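Local coordinates for peptide ABC transporter, peptide-binding protein (Thermus thermophilus, PDB 2D5W) that binds oligopeptides, here a pentapeptide, and probably delivers them to an ABC transporter for uptake across the membrane, at residues His305-Lys310 against Gln501-Trp506; Thr327-Leu332 against Glu540-Leu545; Phe405-Val410 against Thr461-Phe466. All blocks are in the same frame, centred on the assembly; numbering follows the deposited sequence.

All three contacts reach the same mixed sheet, in which strand 293-308 runs antiparallel to strand 544-557 and to strand 463-469. The centre of interaction 1 lies about 11 Å from those of interactions 2 and 3, and the latter two are about 13 Å apart. Ile306 O accepts from Leu545 N at 2.8 Å, joining interaction 1 to interaction 2, while Asp307 N reaches Phe464 O at 2.8 Å and so joins it to interaction 3. The bound peptide touches two of these segments: Gln501 NE2 hydrogen-bonds its backbone, and Phe466 packs on that backbone. Residues 327-332 and 540-545 form the most peripheral of the three, about 23 Å from the chain centre.

Interaction 1 (His305-Lys310 against Gln501-Trp506); sequences HIDINK and QNIGGW
Gly504, in the type I beta turn from Asn502 to Gly505, meets Lys310 where strand 293-308 of the solute-binding fold runs out into a loop. The turn belongs to the long connection between strand 463-469 and helix 509-518, the same loop whose Gln501 touches the bound peptide. Gly504 O takes the backbone N of Lys310 at 3.0 Å. The lysine chain then bends at its third and fourth torsions and brings NZ back to the same oxygen. There NZ makes a weak bond of 3.1 Å to Gly504 O and a better one of 3.0 Å to Ile308 O, lying in the plane of that carbonyl. NZ also bonds to Pro543 O, its strongest partner outside the two segments, and to a water, and these oxygens would be expected to stabilise the buried charge. The water passes the link on to Asn502 OD1, which also accepts from Trp506 N, while Asn502 ND2 binds Trp506 O and ties the turn to the residue that follows it. Lys310 CE rests 3.5 Å from Trp506 CB and approaches the indole obliquely. Lys310 NZ and Ile308 O both lie close against Gly504.

Further back along the strand, Ile503 crosses Asp307 at about a right angle. Its CG1 takes the crowded position between backbone N and carbonyl carbon (chi1 60°), and CD1 comes to 3.2 Å from Asp307 CG and lies somewhat farther from OD1 and OD2, about equally from each. A second water accepts from Gly504 N and donates to Asp307 OD2 at 2.9 Å. The other oxygen, OD1, receives His305 NE2 at 2.7 Å; it lies in the plane of the imidazole, whereas the nitrogen stands 54° out of the carboxylate plane.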
loop_
_atom_site.group_PDB
_atom_site.type_symbol
_atom_site.label_atom_id
_atom_site.label_comp_id
_atom_site.label_asym_id
_atom_site.label_seq_id
_atom_site.Cartn_x
_atom_site.Cartn_y
_atom_site.Cartn_z
ATOM N N HIS A 305 -12.119 3.428 1.130
ATOM C CA HIS A 305 -12.846 3.228 2.374
ATOM C C HIS A 305 -12.624 4.403 3.317
ATOM O O HIS A 305 -11.833 5.305 3.034
ATOM C CB HIS A 305 -12.306 1.974 3.055
ATOM C CG HIS A 305 -10.892 2.130 3.515
ATOM N ND1 HIS A 305 -9.825 2.160 2.642
ATOM C CD2 HIS A 305 -10.381 2.394 4.742
ATOM C CE1 HIS A 305 -8.720 2.445 3.310
ATOM N NE2 HIS A 305 -9.031 2.594 4.586
ATOM N N ILE A 306 -13.314 4.367 4.453
ATOM C CA ILE A 306 -13.158 5.395 5.466
ATOM C C ILE A 306 -12.815 4.725 6.788
ATOM O O ILE A 306 -13.631 3.994 7.354
ATOM C CB ILE A 306 -14.446 6.233 5.654
ATOM C CG1 ILE A 306 -14.884 6.819 4.308
ATOM C CG2 ILE A 306 -14.188 7.357 6.656
ATOM C CD1 ILE A 306 -16.116 7.712 4.388
ATOM N N ASP A 307 -11.596 4.943 7.265
ATOM C CA ASP A 307 -11.209 4.389 8.546
ATOM C C ASP A 307 -11.831 5.252 9.634
ATOM O O ASP A 307 -12.120 6.436 9.425
ATOM C CB ASP A 307 -9.689 4.335 8.678
ATOM C CG ASP A 307 -9.114 3.085 8.052
ATOM O OD1 ASP A 307 -8.311 3.204 7.103
ATOM O OD2 ASP A 307 -9.482 1.977 8.504
ATOM N N ILE A 308 -12.045 4.633 10.789
ATOM C CA ILE A 308 -12.678 5.275 11.931
ATOM C C ILE A 308 -11.828 5.068 13.177
ATOM O O ILE A 308 -11.486 3.934 13.510
ATOM C CB ILE A 308 -14.061 4.638 12.201
ATOM C CG1 ILE A 308 -14.937 4.715 10.946
ATOM C CG2 ILE A 308 -14.723 5.304 13.399
ATOM C CD1 ILE A 308 -15.358 6.107 10.554
ATOM N N ASN A 309 -11.484 6.154 13.857
ATOM C CA ASN A 309 -10.696 6.040 15.078
ATOM C C ASN A 309 -11.603 5.452 16.161
ATOM O O ASN A 309 -12.620 6.051 16.508
ATOM C CB ASN A 309 -10.198 7.414 15.522
ATOM C CG ASN A 309 -9.250 7.331 16.699
ATOM O OD1 ASN A 309 -9.340 6.412 17.508
ATOM N ND2 ASN A 309 -8.346 8.296 16.810
ATOM N N LYS A 310 -11.243 4.281 16.680
ATOM C CA LYS A 310 -12.040 3.630 17.715
ATOM C C LYS A 310 -11.278 3.509 19.031
ATOM O O LYS A 310 -11.668 2.738 19.914
ATOM C CB LYS A 310 -12.480 2.244 17.232
ATOM C CG LYS A 310 -13.353 2.287 15.982
ATOM C CD LYS A 310 -13.615 0.894 15.416
ATOM C CE LYS A 310 -12.342 0.241 14.885
ATOM N NZ LYS A 310 -11.751 0.990 13.736
ATOM N N GLN A 501 -0.828 -2.407 11.006
ATOM C CA GLN A 501 -1.633 -1.538 10.158
ATOM C C GLN A 501 -3.118 -1.452 10.511
ATOM O O GLN A 501 -3.904 -0.938 9.717
ATOM C CB GLN A 501 -1.484 -1.962 8.692
ATOM C CG GLN A 501 -0.080 -1.794 8.137
ATOM C CD GLN A 501 0.015 -2.225 6.688
ATOM O OE1 GLN A 501 -0.061 -3.411 6.377
ATOM N NE2 GLN A 501 0.163 -1.258 5.794
ATOM N N ASN A 502 -3.508 -1.973 11.670
ATOM C CA ASN A 502 -4.903 -1.872 12.118
ATOM C C ASN A 502 -4.925 -0.479 12.752
ATOM O O ASN A 502 -4.963 -0.324 13.975
ATOM C CB ASN A 502 -5.207 -2.950 13.163
ATOM C CG ASN A 502 -6.665 -2.955 13.604
ATOM O OD1 ASN A 502 -7.387 -1.966 13.456
ATOM N ND2 ASN A 502 -7.098 -4.075 14.171
ATOM N N ILE A 503 -4.894 0.530 11.885
ATOM C CA ILE A 503 -4.812 1.922 12.296
ATOM C C ILE A 503 -5.994 2.498 13.058
ATOM O O ILE A 503 -5.841 3.494 13.762
ATOM C CB ILE A 503 -4.485 2.821 11.069
ATOM C CG1 ILE A 503 -5.577 2.694 10.001
ATOM C CG2 ILE A 503 -3.133 2.407 10.474
ATOM C CD1 ILE A 503 -6.891 3.331 10.356
ATOM N N GLY A 504 -7.159 1.872 12.913
ATOM C CA GLY A 504 -8.361 2.326 13.598
ATOM C C GLY A 504 -8.592 1.673 14.954
ATOM O O GLY A 504 -9.556 2.008 15.645
ATOM N N GLY A 505 -7.736 0.720 15.318
ATOM C CA GLY A 505 -7.834 0.060 16.613
ATOM C C GLY A 505 -8.974 -0.907 16.878
ATOM O O GLY A 505 -9.501 -0.949 17.987
ATOM N N TRP A 506 -9.350 -1.704 15.886
ATOM C CA TRP A 506 -10.434 -2.665 16.062
ATOM C C TRP A 506 -9.949 -3.957 16.698
ATOM O O TRP A 506 -8.817 -4.387 16.482
ATOM C CB TRP A 506 -11.064 -3.007 14.711
ATOM C CG TRP A 506 -12.339 -3.812 14.802
ATOM C CD1 TRP A 506 -13.468 -3.487 15.505
ATOM C CD2 TRP A 506 -12.648 -5.017 14.087
ATOM N NE1 TRP A 506 -14.461 -4.407 15.263
ATOM C CE2 TRP A 506 -13.986 -5.357 14.396
ATOM C CE3 TRP A 506 -11.927 -5.840 13.212
ATOM C CZ2 TRP A 506 -14.618 -6.483 13.860
ATOM C CZ3 TRP A 506 -12.555 -6.961 12.675
ATOM C CH2 TRP A 506 -13.891 -7.270 13.003
HETATM O O HOH W 1 -8.167 0.458 10.571
HETATM O O HOH W 2 -9.772 -0.631 12.522
#

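Interaction 2 (Thr327-Leu332 against Glu540-Leu545); sequences TRQAIL and EELPAL
Arg328 and Leu542 bring their CA atoms to 6.3 Å where helix 325-333 lies beside the bend between helix 524-541 and strand 544-557, Leu542 leaving helical geometry with a positive phi of 46°. The turned chain presents carbonyls to the arginine. A bend at chi3 (-65°) swings NE toward them, and the guanidinium then grips Glu541 O side-on with two nitrogens, NE at 3.1 Å and NH1 at 2.8 Å. That oxygen lies at the edge of the guanidinium, close to its plane. NE also makes a weak bond of 2.9 Å to Leu542 O, and NH2 bonds to Leu322 O, so NE, NH1 and NH2 all meet backbone oxygens, which should restrict the group's rotation.

The contact thus joins a helix to the C-terminal end of another, with strand 544-557 of the mixed sheet following the bend. The carbonyls at that helix end, together with the helix dipole, probably favour the positive charge of Arg328. From the next residue, Gln329 NE2 adds weak bonds to Glu540 O, at 3.0 Å, and to Glu540 OE1, its amide plane standing 82° from the carboxylate. The stronger partners of that carboxylate are Lys325 and Lys368, each in a salt bridge.

Beside these polar bonds lies an apolar patch. Leu542 CD1 lies 3.6 Å from Leu332 CD2, the two side chains crossing at about a right angle, and also touches Gln329 CA. Leu545 divides its branches between two neighbours: CD1 abuts Ile331 CG2 at 3.6 Å, and CD2 sits 3.7 Å from Arg328 O.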
loop_
_atom_site.group_PDB
_atom_site.type_symbol
_atom_site.label_atom_id
_atom_site.label_comp_id
_atom_site.label_asym_id
_atom_site.label_seq_id
_atom_site.Cartn_x
_atom_site.Cartn_y
_atom_site.Cartn_z
ATOM N N THR A 327 -22.972 3.385 15.863
ATOM C CA THR A 327 -22.600 4.688 15.324
ATOM C C THR A 327 -22.033 4.540 13.916
ATOM O O THR A 327 -22.332 5.333 13.023
ATOM C CB THR A 327 -21.537 5.365 16.201
ATOM O OG1 THR A 327 -21.991 5.386 17.558
ATOM C CG2 THR A 327 -21.282 6.792 15.734
ATOM N N ARG A 328 -21.209 3.514 13.726
ATOM C CA ARG A 328 -20.589 3.271 12.434
ATOM C C ARG A 328 -21.636 2.826 11.414
ATOM O O ARG A 328 -21.589 3.228 10.248
ATOM C CB ARG A 328 -19.459 2.249 12.600
ATOM C CG ARG A 328 -18.445 2.707 13.654
ATOM C CD ARG A 328 -17.168 1.889 13.649
ATOM N NE ARG A 328 -17.355 0.491 14.029
ATOM C CZ ARG A 328 -17.276 0.020 15.270
ATOM N NH1 ARG A 328 -17.457 -1.275 15.495
ATOM N NH2 ARG A 328 -17.019 0.830 16.288
ATOM N N GLN A 329 -22.594 2.019 11.859
ATOM C CA GLN A 329 -23.669 1.568 10.985
ATOM C C GLN A 329 -24.533 2.771 10.592
ATOM O O GLN A 329 -24.954 2.894 9.441
ATOM C CB GLN A 329 -24.531 0.526 11.698
ATOM C CG GLN A 329 -23.775 -0.727 12.106
ATOM C CD GLN A 329 -24.633 -1.686 12.902
ATOM O OE1 GLN A 329 -25.513 -1.266 13.650
ATOM N NE2 GLN A 329 -24.372 -2.978 12.758
ATOM N N ALA A 330 -24.788 3.662 11.549
ATOM C CA ALA A 330 -25.596 4.850 11.286
ATOM C C ALA A 330 -24.935 5.714 10.221
ATOM O O ALA A 330 -25.586 6.159 9.274
ATOM C CB ALA A 330 -25.781 5.654 12.571
ATOM N N ILE A 331 -23.639 5.958 10.376
ATOM C CA ILE A 331 -22.927 6.773 9.406
ATOM C C ILE A 331 -22.994 6.146 8.016
ATOM O O ILE A 331 -23.258 6.841 7.036
ATOM C CB ILE A 331 -21.447 6.978 9.815
ATOM C CG1 ILE A 331 -21.375 7.829 11.090
ATOM C CG2 ILE A 331 -20.676 7.661 8.683
ATOM C CD1 ILE A 331 -19.978 7.944 11.682
ATOM N N LEU A 332 -22.780 4.835 7.925
ATOM C CA LEU A 332 -22.810 4.189 6.617
ATOM C C LEU A 332 -24.183 4.296 5.955
ATOM O O LEU A 332 -24.276 4.478 4.738
ATOM C CB LEU A 332 -22.372 2.721 6.722
ATOM C CG LEU A 332 -22.074 2.034 5.379
ATOM C CD1 LEU A 332 -21.073 2.862 4.577
ATOM C CD2 LEU A 332 -21.537 0.630 5.620
ATOM N N GLU A 540 -20.747 -6.872 9.994
ATOM C CA GLU A 540 -21.676 -6.547 11.068
ATOM C C GLU A 540 -21.115 -5.445 11.960
ATOM O O GLU A 540 -21.855 -4.585 12.436
ATOM C CB GLU A 540 -21.975 -7.783 11.922
ATOM C CG GLU A 540 -22.742 -7.467 13.207
ATOM C CD GLU A 540 -24.066 -6.752 12.958
ATOM O OE1 GLU A 540 -24.582 -6.111 13.899
ATOM O OE2 GLU A 540 -24.599 -6.834 11.832
ATOM N N GLU A 541 -19.800 -5.466 12.165
ATOM C CA GLU A 541 -19.132 -4.503 13.037
ATOM C C GLU A 541 -18.643 -3.211 12.375
ATOM O O GLU A 541 -18.456 -2.201 13.055
ATOM C CB GLU A 541 -17.955 -5.198 13.723
ATOM C CG GLU A 541 -18.339 -6.477 14.456
ATOM C CD GLU A 541 -18.528 -6.264 15.942
ATOM O OE1 GLU A 541 -19.292 -5.356 16.327
ATOM O OE2 GLU A 541 -17.909 -7.011 16.728
ATOM N N LEU A 542 -18.426 -3.249 11.062
ATOM C CA LEU A 542 -17.948 -2.081 10.316
ATOM C C LEU A 542 -16.785 -1.330 10.974
ATOM O O LEU A 542 -16.894 -0.141 11.287
ATOM C CB LEU A 542 -19.097 -1.098 10.061
ATOM C CG LEU A 542 -20.226 -1.554 9.136
ATOM C CD1 LEU A 542 -21.279 -0.459 9.079
ATOM C CD2 LEU A 542 -19.685 -1.859 7.743
ATOM N N PRO A 543 -15.649 -2.015 11.195
ATOM C CA PRO A 543 -14.509 -1.327 11.817
ATOM C C PRO A 543 -14.040 -0.163 10.939
ATOM O O PRO A 543 -13.424 0.786 11.419
ATOM C CB PRO A 543 -13.469 -2.436 11.965
ATOM C CG PRO A 543 -13.835 -3.416 10.890
ATOM C CD PRO A 543 -15.340 -3.431 10.930
ATOM N N ALA A 544 -14.328 -0.264 9.645
ATOM C CA ALA A 544 -14.027 0.786 8.677
ATOM C C ALA A 544 -15.247 0.799 7.764
ATOM O O ALA A 544 -15.977 -0.191 7.692
ATOM C CB ALA A 544 -12.770 0.460 7.878
ATOM N N LEU A 545 -15.482 1.911 7.077
ATOM C CA LEU A 545 -16.631 2.006 6.188
ATOM C C LEU A 545 -16.188 1.743 4.759
ATOM O O LEU A 545 -15.396 2.500 4.197
ATOM C CB LEU A 545 -17.268 3.394 6.291
ATOM C CG LEU A 545 -17.562 3.895 7.709
ATOM C CD1 LEU A 545 -18.260 5.244 7.642
ATOM C CD2 LEU A 545 -18.431 2.889 8.448
#

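Interaction 3 (Phe405-Val410 against Thr461-Phe466); sequences FEIEYV and TGMFEF
Tyr409 and Met463 stand side by side on one face of the sheet, bridged in parallel register. The methionine chain bends at chi3 (70°), which carries CE over a face of the phenol, 4.0 Å from the ring centroid and displaced toward the rim; with SD oblique to the ring, this is a Met-aromatic contact with a CH-pi component. Met463 CG meets Ile407 CD1 at 3.6 Å, these two side chains crossing at about a right angle, and SD lies against the same isoleucine. The opposite face of the sheet holds Val410, whose CG1 lies 3.9 Å from Phe464 CD2, while Phe466 CD2 sits over the centre of the Phe464 ring.

Three bonds knit the strands: Met463 N to Glu408 O at 2.8 Å, Val410 N to Met463 O at 2.9 Å and Glu465 N to Val410 O at 2.8 Å. Strand 401-410 has strand 435-438 as its other parallel neighbour, joined through helix 416-431 in a beta-alpha-beta unit, and that helix also touches Tyr409. Just before strand 463-469 begins, Thr461 N donates to Glu408 OE2 at 3.0 Å, which also accepts from a water shared with Gly462 N; OE1 of Glu408 goes to Asn439.

Tyr409 OH donates to Glu465 OE1 at 2.7 Å, nearly in line with the C–O bond, ring and carboxylate being 30° apart. A phenylalanine at Tyr409 would probably leave Glu465 OE1 without this donor and its carboxylate freer to turn. Glu465 OE2 lies close to Glu304 OE1, so the phenol, and Arg418 packed against Glu465, may ease the repulsion, and one acid may hold a proton more readily than usual.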
loop_
_atom_site.group_PDB
_atom_site.type_symbol
_atom_site.label_atom_id
_atom_site.label_comp_id
_atom_site.label_asym_id
_atom_site.label_seq_id
_atom_site.Cartn_x
_atom_site.Cartn_y
_atom_site.Cartn_z
ATOM N N PHE A 405 -22.027 16.411 17.557
ATOM C CA PHE A 405 -21.577 15.462 16.556
ATOM C C PHE A 405 -20.961 16.146 15.341
ATOM O O PHE A 405 -21.564 16.222 14.267
ATOM C CB PHE A 405 -22.720 14.534 16.130
ATOM C CG PHE A 405 -22.256 13.168 15.687
ATOM C CD1 PHE A 405 -22.852 12.020 16.199
ATOM C CD2 PHE A 405 -21.217 13.027 14.769
ATOM C CE1 PHE A 405 -22.419 10.751 15.811
ATOM C CE2 PHE A 405 -20.776 11.762 14.374
ATOM C CZ PHE A 405 -21.380 10.624 14.896
ATOM N N GLU A 406 -19.762 16.676 15.551
ATOM C CA GLU A 406 -18.974 17.293 14.492
ATOM C C GLU A 406 -17.794 16.337 14.423
ATOM O O GLU A 406 -17.039 16.200 15.389
ATOM C CB GLU A 406 -18.493 18.687 14.882
ATOM C CG GLU A 406 -17.603 19.326 13.826
ATOM C CD GLU A 406 -17.069 20.679 14.247
ATOM O OE1 GLU A 406 -17.885 21.591 14.493
ATOM O OE2 GLU A 406 -15.833 20.826 14.332
ATOM N N ILE A 407 -17.648 15.665 13.289
ATOM C CA ILE A 407 -16.597 14.676 13.129
ATOM C C ILE A 407 -15.547 15.098 12.109
ATOM O O ILE A 407 -15.872 15.647 11.056
ATOM C CB ILE A 407 -17.237 13.317 12.728
ATOM C CG1 ILE A 407 -16.193 12.203 12.742
ATOM C CG2 ILE A 407 -17.908 13.434 11.363
ATOM C CD1 ILE A 407 -16.792 10.819 12.596
ATOM N N GLU A 408 -14.283 14.855 12.436
ATOM C CA GLU A 408 -13.189 15.193 11.537
ATOM C C GLU A 408 -13.251 14.256 10.334
ATOM O O GLU A 408 -13.553 13.073 10.480
ATOM C CB GLU A 408 -11.843 15.031 12.251
ATOM C CG GLU A 408 -10.652 15.460 11.402
ATOM C CD GLU A 408 -9.313 15.216 12.076
ATOM O OE1 GLU A 408 -8.566 16.194 12.281
ATOM O OE2 GLU A 408 -8.999 14.050 12.392
ATOM N N TYR A 409 -12.976 14.788 9.147
ATOM C CA TYR A 409 -12.997 13.992 7.918
ATOM C C TYR A 409 -11.738 14.359 7.143
ATOM O O TYR A 409 -11.639 15.435 6.542
ATOM C CB TYR A 409 -14.266 14.319 7.123
ATOM C CG TYR A 409 -14.634 13.387 5.980
ATOM C CD1 TYR A 409 -15.914 13.439 5.431
ATOM C CD2 TYR A 409 -13.714 12.499 5.415
ATOM C CE1 TYR A 409 -16.276 12.643 4.354
ATOM C CE2 TYR A 409 -14.071 11.691 4.322
ATOM C CZ TYR A 409 -15.357 11.774 3.800
ATOM O OH TYR A 409 -15.749 11.010 2.721
ATOM N N VAL A 410 -10.773 13.450 7.190
ATOM C CA VAL A 410 -9.481 13.626 6.547
ATOM C C VAL A 410 -9.335 12.841 5.256
ATOM O O VAL A 410 -9.779 11.704 5.161
ATOM C CB VAL A 410 -8.338 13.136 7.478
ATOM C CG1 VAL A 410 -6.992 13.275 6.783
ATOM C CG2 VAL A 410 -8.361 13.900 8.783
ATOM N N THR A 461 -8.883 12.056 14.594
ATOM C CA THR A 461 -9.921 11.661 15.540
ATOM C C THR A 461 -11.292 11.247 15.037
ATOM O O THR A 461 -12.220 11.102 15.838
ATOM C CB THR A 461 -10.157 12.808 16.525
ATOM O OG1 THR A 461 -10.593 13.961 15.793
ATOM C CG2 THR A 461 -8.870 13.148 17.271
ATOM N N GLY A 462 -11.442 11.066 13.736
ATOM C CA GLY A 462 -12.744 10.685 13.231
ATOM C C GLY A 462 -12.668 9.775 12.031
ATOM O O GLY A 462 -12.340 8.595 12.154
ATOM N N MET A 463 -12.978 10.345 10.871
ATOM C CA MET A 463 -12.975 9.641 9.596
ATOM C C MET A 463 -11.715 9.969 8.799
ATOM O O MET A 463 -11.251 11.107 8.801
ATOM C CB MET A 463 -14.205 10.056 8.788
ATOM C CG MET A 463 -15.535 9.692 9.437
ATOM S SD MET A 463 -16.950 10.638 8.787
ATOM C CE MET A 463 -17.107 9.962 7.140
ATOM N N PHE A 464 -11.181 8.967 8.108
ATOM C CA PHE A 464 -9.979 9.133 7.296
ATOM C C PHE A 464 -10.206 8.308 6.029
ATOM O O PHE A 464 -10.182 7.075 6.065
ATOM C CB PHE A 464 -8.764 8.626 8.087
ATOM C CG PHE A 464 -7.425 8.835 7.410
ATOM C CD1 PHE A 464 -6.267 8.364 8.024
ATOM C CD2 PHE A 464 -7.308 9.476 6.178
ATOM C CE1 PHE A 464 -5.019 8.524 7.431
ATOM C CE2 PHE A 464 -6.055 9.640 5.575
ATOM C CZ PHE A 464 -4.914 9.162 6.203
ATOM N N GLU A 465 -10.460 8.991 4.916
ATOM C CA GLU A 465 -10.711 8.308 3.654
ATOM C C GLU A 465 -9.494 8.199 2.756
ATOM O O GLU A 465 -8.791 9.179 2.509
ATOM C CB GLU A 465 -11.813 8.998 2.839
ATOM C CG GLU A 465 -12.055 8.276 1.503
ATOM C CD GLU A 465 -13.132 8.895 0.627
ATOM O OE1 GLU A 465 -13.959 9.681 1.134
ATOM O OE2 GLU A 465 -13.158 8.571 -0.582
ATOM N N PHE A 466 -9.259 6.989 2.269
ATOM C CA PHE A 466 -8.177 6.719 1.337
ATOM C C PHE A 466 -8.401 5.310 0.809
ATOM O O PHE A 466 -9.453 4.709 1.054
ATOM C CB PHE A 466 -6.792 6.880 2.003
ATOM C CG PHE A 466 -6.498 5.888 3.098
ATOM C CD1 PHE A 466 -5.745 4.743 2.843
ATOM C CD2 PHE A 466 -6.952 6.110 4.397
ATOM C CE1 PHE A 466 -5.447 3.839 3.863
ATOM C CE2 PHE A 466 -6.660 5.208 5.426
ATOM C CZ PHE A 466 -5.905 4.071 5.155
HETATM O O HOH W 3 -10.053 11.799 11.353
HETATM O O HOH W 4 -13.506 13.743 15.074
#